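Local coordinates for putative dehydratase (Mesorhizobium loti, PDB 2POZ), which is of unknown function but probably acts as a lyase of the mandelate racemase/muconate lactonizing enzyme family, and assembles as an octamer, at residues Tyr159-Arg164 against Arg175-Glu180; Ala134-Asp139 against Ser167-Val172. All blocks are in the same frame, centred on the assembly; numbering follows the deposited sequence.

Contact 1: residues Tyr159-Arg164 against Arg175-Glu180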
loop_
_atom_site.group_PDB
_atom_site.type_symbol
_atom_site.label_atom_id
_atom_site.label_comp_id
_atom_site.label_asym_id
_atom_site.label_seq_id
_atom_site.Cartn_x
_atom_site.Cartn_y
_atom_site.Cartn_z
ATOM N N TYR A 159 22.694 24.819 -14.095
ATOM C CA TYR A 159 21.511 25.226 -13.338
ATOM C C TYR A 159 20.887 26.362 -14.151
ATOM O O TYR A 159 21.461 27.443 -14.252
ATOM C CB TYR A 159 21.962 25.719 -11.956
ATOM C CG TYR A 159 20.868 26.262 -11.067
ATOM C CD1 TYR A 159 19.877 25.423 -10.544
ATOM C CD2 TYR A 159 20.834 27.617 -10.727
ATOM C CE1 TYR A 159 18.881 25.919 -9.700
ATOM C CE2 TYR A 159 19.844 28.126 -9.882
ATOM C CZ TYR A 159 18.873 27.268 -9.371
ATOM O OH TYR A 159 17.920 27.763 -8.516
ATOM N N PRO A 160 19.705 26.132 -14.742
ATOM C CA PRO A 160 19.051 27.164 -15.552
ATOM C C PRO A 160 18.039 28.056 -14.849
ATOM O O PRO A 160 17.404 28.895 -15.493
ATOM C CB PRO A 160 18.385 26.342 -16.639
ATOM C CG PRO A 160 17.834 25.185 -15.832
ATOM C CD PRO A 160 19.010 24.837 -14.893
ATOM N N LEU A 161 17.892 27.898 -13.538
ATOM C CA LEU A 161 16.902 28.677 -12.803
ATOM C C LEU A 161 17.416 29.890 -12.022
ATOM O O LEU A 161 16.661 30.492 -11.259
ATOM C CB LEU A 161 16.132 27.738 -11.851
ATOM C CG LEU A 161 15.577 26.429 -12.438
ATOM C CD1 LEU A 161 14.853 25.620 -11.345
ATOM C CD2 LEU A 161 14.618 26.745 -13.600
ATOM N N ALA A 162 18.678 30.268 -12.204
ATOM C CA ALA A 162 19.225 31.409 -11.453
ATOM C C ALA A 162 18.568 32.739 -11.831
ATOM O O ALA A 162 18.258 32.986 -12.997
ATOM C CB ALA A 162 20.739 31.502 -11.646
ATOM N N GLN A 163 18.360 33.589 -10.833
ATOM C CA GLN A 163 17.750 34.891 -11.050
ATOM C C GLN A 163 18.762 35.982 -10.688
ATOM O O GLN A 163 19.453 35.880 -9.678
ATOM C CB GLN A 163 16.515 35.083 -10.161
ATOM C CG GLN A 163 15.712 33.839 -9.810
ATOM C CD GLN A 163 14.925 33.278 -10.974
ATOM O OE1 GLN A 163 14.482 34.015 -11.863
ATOM N NE2 GLN A 163 14.723 31.964 -10.964
ATOM N N ARG A 164 18.837 37.032 -11.500
ATOM C CA ARG A 164 19.755 38.141 -11.231
ATOM C C ARG A 164 19.101 39.082 -10.217
ATOM O O ARG A 164 18.063 39.671 -10.506
ATOM C CB ARG A 164 20.047 38.906 -12.527
ATOM C CG ARG A 164 21.290 39.785 -12.468
ATOM C CD ARG A 164 22.521 39.016 -12.937
ATOM N NE ARG A 164 23.772 39.741 -12.717
ATOM C CZ ARG A 164 24.958 39.344 -13.175
ATOM N NH1 ARG A 164 25.063 38.229 -13.886
ATOM N NH2 ARG A 164 26.046 40.060 -12.913
ATOM N N ARG A 175 10.585 28.586 -4.107
ATOM C CA ARG A 175 10.116 27.665 -5.145
ATOM C C ARG A 175 9.214 28.342 -6.168
ATOM O O ARG A 175 8.317 27.701 -6.717
ATOM C CB ARG A 175 9.335 26.511 -4.503
ATOM C CG ARG A 175 10.076 25.768 -3.403
ATOM C CD ARG A 175 9.128 24.841 -2.647
ATOM N NE ARG A 175 9.794 24.172 -1.537
ATOM C CZ ARG A 175 9.160 23.521 -0.566
ATOM N NH1 ARG A 175 7.834 23.450 -0.564
ATOM N NH2 ARG A 175 9.851 22.949 0.411
ATOM N N SER A 176 9.457 29.622 -6.434
ATOM C CA SER A 176 8.611 30.369 -7.358
ATOM C C SER A 176 9.354 31.260 -8.340
ATOM O O SER A 176 10.366 31.865 -8.001
ATOM C CB SER A 176 7.636 31.247 -6.568
ATOM O OG SER A 176 6.898 30.485 -5.633
HETATM N N MSE A 177 8.820 31.342 -9.555
HETATM C CA MSE A 177 9.385 32.186 -10.602
HETATM C C MSE A 177 8.231 32.690 -11.447
HETATM O O MSE A 177 7.238 31.990 -11.614
HETATM C CB MSE A 177 10.333 31.400 -11.500
HETATM C CG MSE A 177 11.486 30.739 -10.796
HETATM SE SE MSE A 177 12.520 29.758 -12.097
HETATM C CE MSE A 177 11.092 28.747 -12.909
ATOM N N SER A 178 8.359 33.902 -11.978
ATOM C CA SER A 178 7.306 34.471 -12.817
ATOM C C SER A 178 7.271 33.710 -14.136
ATOM O O SER A 178 8.210 32.984 -14.469
ATOM C CB SER A 178 7.591 35.945 -13.106
ATOM O OG SER A 178 8.760 36.077 -13.901
ATOM N N ALA A 179 6.180 33.872 -14.881
ATOM C CA ALA A 179 6.035 33.211 -16.172
ATOM C C ALA A 179 7.194 33.623 -17.079
ATOM O O ALA A 179 7.686 32.824 -17.877
ATOM C CB ALA A 179 4.700 33.598 -16.816
ATOM N N GLU A 180 7.628 34.875 -16.945
ATOM C CA GLU A 180 8.723 35.387 -17.757
ATOM C C GLU A 180 10.031 34.684 -17.392
ATOM O O GLU A 180 10.823 34.337 -18.267
ATOM C CB GLU A 180 8.874 36.901 -17.561
ATOM C CG GLU A 180 7.567 37.684 -17.726
ATOM C CD GLU A 180 7.016 38.213 -16.401
ATOM O OE1 GLU A 180 7.534 39.243 -15.903
ATOM O OE2 GLU A 180 6.068 37.597 -15.856
#

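Contact 2: residues Ala134-Asp139 against Ser167-Val172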
loop_
_atom_site.group_PDB
_atom_site.type_symbol
_atom_site.label_atom_id
_atom_site.label_comp_id
_atom_site.label_asym_id
_atom_site.label_seq_id
_atom_site.Cartn_x
_atom_site.Cartn_y
_atom_site.Cartn_z
ATOM N N ALA A 134 28.468 33.410 -14.557
ATOM C CA ALA A 134 27.922 34.755 -14.729
ATOM C C ALA A 134 26.837 34.805 -15.798
ATOM O O ALA A 134 26.297 35.869 -16.094
ATOM C CB ALA A 134 29.052 35.740 -15.088
ATOM N N ALA A 135 26.513 33.653 -16.373
ATOM C CA ALA A 135 25.510 33.602 -17.430
ATOM C C ALA A 135 24.112 33.958 -16.941
ATOM O O ALA A 135 23.620 33.386 -15.971
ATOM C CB ALA A 135 25.506 32.217 -18.073
ATOM N N ASP A 136 23.477 34.914 -17.616
ATOM C CA ASP A 136 22.124 35.329 -17.257
ATOM C C ASP A 136 21.187 35.192 -18.454
ATOM O O ASP A 136 20.190 34.474 -18.394
ATOM C CB ASP A 136 22.123 36.775 -16.744
ATOM C CG ASP A 136 20.732 37.250 -16.307
ATOM O OD1 ASP A 136 19.829 36.408 -16.109
ATOM O OD2 ASP A 136 20.541 38.476 -16.154
ATOM N N THR A 137 21.501 35.875 -19.548
ATOM C CA THR A 137 20.656 35.793 -20.734
ATOM C C THR A 137 20.889 34.464 -21.447
ATOM O O THR A 137 21.904 33.798 -21.234
ATOM C CB THR A 137 20.975 36.913 -21.737
ATOM O OG1 THR A 137 22.280 36.690 -22.286
ATOM C CG2 THR A 137 20.928 38.283 -21.054
ATOM N N PRO A 138 19.939 34.050 -22.293
ATOM C CA PRO A 138 20.128 32.787 -23.006
ATOM C C PRO A 138 21.421 32.829 -23.820
ATOM O O PRO A 138 22.182 31.864 -23.844
ATOM C CB PRO A 138 18.893 32.711 -23.896
ATOM C CG PRO A 138 17.839 33.352 -23.023
ATOM C CD PRO A 138 18.574 34.568 -22.487
ATOM N N ASP A 139 21.684 33.961 -24.470
ATOM C CA ASP A 139 22.887 34.061 -25.281
ATOM C C ASP A 139 24.178 33.915 -24.485
ATOM O O ASP A 139 25.164 33.381 -24.996
ATOM C CB ASP A 139 22.928 35.369 -26.054
ATOM C CG ASP A 139 23.982 35.348 -27.134
ATOM O OD1 ASP A 139 23.810 34.590 -28.114
ATOM O OD2 ASP A 139 24.992 36.067 -26.998
ATOM N N SER A 167 23.372 42.645 -8.505
ATOM C CA SER A 167 24.491 42.399 -9.405
ATOM C C SER A 167 24.958 40.953 -9.321
ATOM O O SER A 167 26.031 40.605 -9.830
ATOM C CB SER A 167 25.652 43.334 -9.053
ATOM O OG SER A 167 26.014 43.182 -7.690
ATOM N N ALA A 168 24.160 40.107 -8.677
ATOM C CA ALA A 168 24.533 38.705 -8.533
ATOM C C ALA A 168 23.387 37.739 -8.834
ATOM O O ALA A 168 22.207 38.066 -8.669
ATOM C CB ALA A 168 25.067 38.454 -7.127
ATOM N N LEU A 169 23.749 36.548 -9.292
ATOM C CA LEU A 169 22.771 35.519 -9.606
ATOM C C LEU A 169 22.596 34.658 -8.361
ATOM O O LEU A 169 23.567 34.366 -7.660
ATOM C CB LEU A 169 23.274 34.671 -10.774
ATOM C CG LEU A 169 23.500 35.466 -12.064
ATOM C CD1 LEU A 169 24.498 34.748 -12.947
ATOM C CD2 LEU A 169 22.178 35.666 -12.774
ATOM N N GLN A 170 21.360 34.266 -8.075
ATOM C CA GLN A 170 21.087 33.442 -6.901
ATOM C C GLN A 170 20.046 32.383 -7.227
ATOM O O GLN A 170 19.343 32.487 -8.231
ATOM C CB GLN A 170 20.570 34.314 -5.755
ATOM C CG GLN A 170 19.302 35.078 -6.095
ATOM C CD GLN A 170 18.837 35.968 -4.959
ATOM O OE1 GLN A 170 19.640 36.664 -4.335
ATOM N NE2 GLN A 170 17.529 35.962 -4.693
ATOM N N HIS A 171 19.943 31.375 -6.366
ATOM C CA HIS A 171 18.975 30.303 -6.564
ATOM C C HIS A 171 17.532 30.799 -6.490
ATOM O O HIS A 171 17.261 31.938 -6.101
ATOM C CB HIS A 171 19.156 29.200 -5.513
ATOM C CG HIS A 171 20.416 28.408 -5.667
ATOM N ND1 HIS A 171 21.642 28.863 -5.228
ATOM C CD2 HIS A 171 20.641 27.196 -6.225
ATOM C CE1 HIS A 171 22.569 27.962 -5.510
ATOM N NE2 HIS A 171 21.987 26.943 -6.117
ATOM N N VAL A 172 16.611 29.910 -6.844
ATOM C CA VAL A 172 15.190 30.205 -6.816
ATOM C C VAL A 172 14.742 30.606 -5.414
ATOM O O VAL A 172 15.187 30.037 -4.415
ATOM C CB VAL A 172 14.361 28.971 -7.243
ATOM C CG1 VAL A 172 12.885 29.220 -6.985
ATOM C CG2 VAL A 172 14.599 28.662 -8.719
#

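Contact 1: residues Tyr159-Arg164 against Arg175-Glu180
The connection between a barrel strand and its helix is the setting in which Leu161, Gln163 and Met177 meet, Met177 being carried here as selenomethionine. The selenium is the centre of the contact, touched by both other side chains, each of which crosses the Met177 chain at about a right angle. From one of them comes the isobutyl group: Leu161 CD2 lies 4.0 Å from Met177 SE, while Leu161 CB stands 4.1 Å from the same selenium. A bend at chi3 of -51° turns the terminal methyl so that CE of Met177 also reaches CD2 of Leu161, at 4.1 Å. The other neighbour is polar. The Gln163 chain bends at chi2 (-72°), which carries the amide end toward the middle of the selenoether chain, with NE2 modelled 3.3 Å from Met177 SE. This is packing only, and the exact amide placement is doubtful, since Gln163 NE2 also sits too close to Leu161 O, at 2.5 Å and a poor angle for a bond. In a (beta/alpha) barrel such as the enolase-like C-terminal domain, each parallel strand leads into a helix through a loop of variable length; here strand 155-158 gives way to 159-164, and the chain returns through 175-180 to helix 179-196, which leads on to the neighbouring parallel strand 201-205. Ten residues lie between the two segments, and they include most of a small hairpin, strands 163-165 and 168-170. Ser178, next after Met177, is the N-cap of the helix, its OG accepting from Ala181 N. The helix also backs the contact, since Leu161 packs on Ala185, Gln163 on Ala181 and Met177 on Ile182. The Arg175 side chain reaches a second subunit, where NH1 is hydrogen-bonded to Glu298 O of that subunit.

Contact 2: residues Ala134-Asp139 against Ser167-Val172
With chi1 at -61°, Leu169 sets its CG anti to its own carbonyl carbon, and the forked end reaches across to the backbone of Ala134 and Ala135 and the side chain of Asp136; Asp136 meets it with its carboxylate swung opposite the backbone N (chi1 -178°). The two methyl groups of the leucine divide the work. CD1 of Leu169 presses on main chain, 3.4 Å from Ala135 O and 3.7 Å from the carbonyl carbon of Ala134. CD2 of Leu169 meets the aspartate at a slant instead, 4.1 Å from Asp136 CB, with the carboxyl carbon and OD1 equally near. One branched side chain therefore serves as the whole of the second segment's share, and the two alanines offer backbone while their own methyls point away from it. The leucine methyl offers the carboxylate nothing polar; Asp136 OD1 has its salt bridge to Arg188 NH2 in helix 179-196. Replacing Leu169 by an alanine removes both methyls and is likely to open a gap beside Ala135 O and Asp136 CB, leaving the aspartate without the hydrocarbon that flanks it. The loop 134-137 leads straight into helix 138-144, with Thr137 as N-cap and Glu140 OE1 accepting from the backbone N of both Asp136 and Thr137. Pro138, in the first turn, packs on Leu184, Arg187 and Ala191 of helix 179-196, while Leu169 sits on strand 168-170, paired antiparallel with strand 163-165, whose Arg164 touches both Leu169 and Asp136.

In the fold
Contacts 1 and 2, with centres 9 Å apart, illustrate how a short hairpin can knit two neighbouring packings together. Their segments alternate along the chain, and the two hairpin strands bring one from each side by side: Gln163 O lies 3.0 Å from Gln170 N, a probable hydrogen bond. A second probable one runs 3.0 Å from Tyr159 OH to Val172 N, and Val172 also packs on Leu161 and Met177. Arg188, which also pairs with Asp136, gives NH1 to Pro160 O and Ala162 O. Segment 159-164 follows the C-terminal end of barrel strand 155-158, the side where this superfamily keeps its active site, so contact 1 probably borders that end of the barrel.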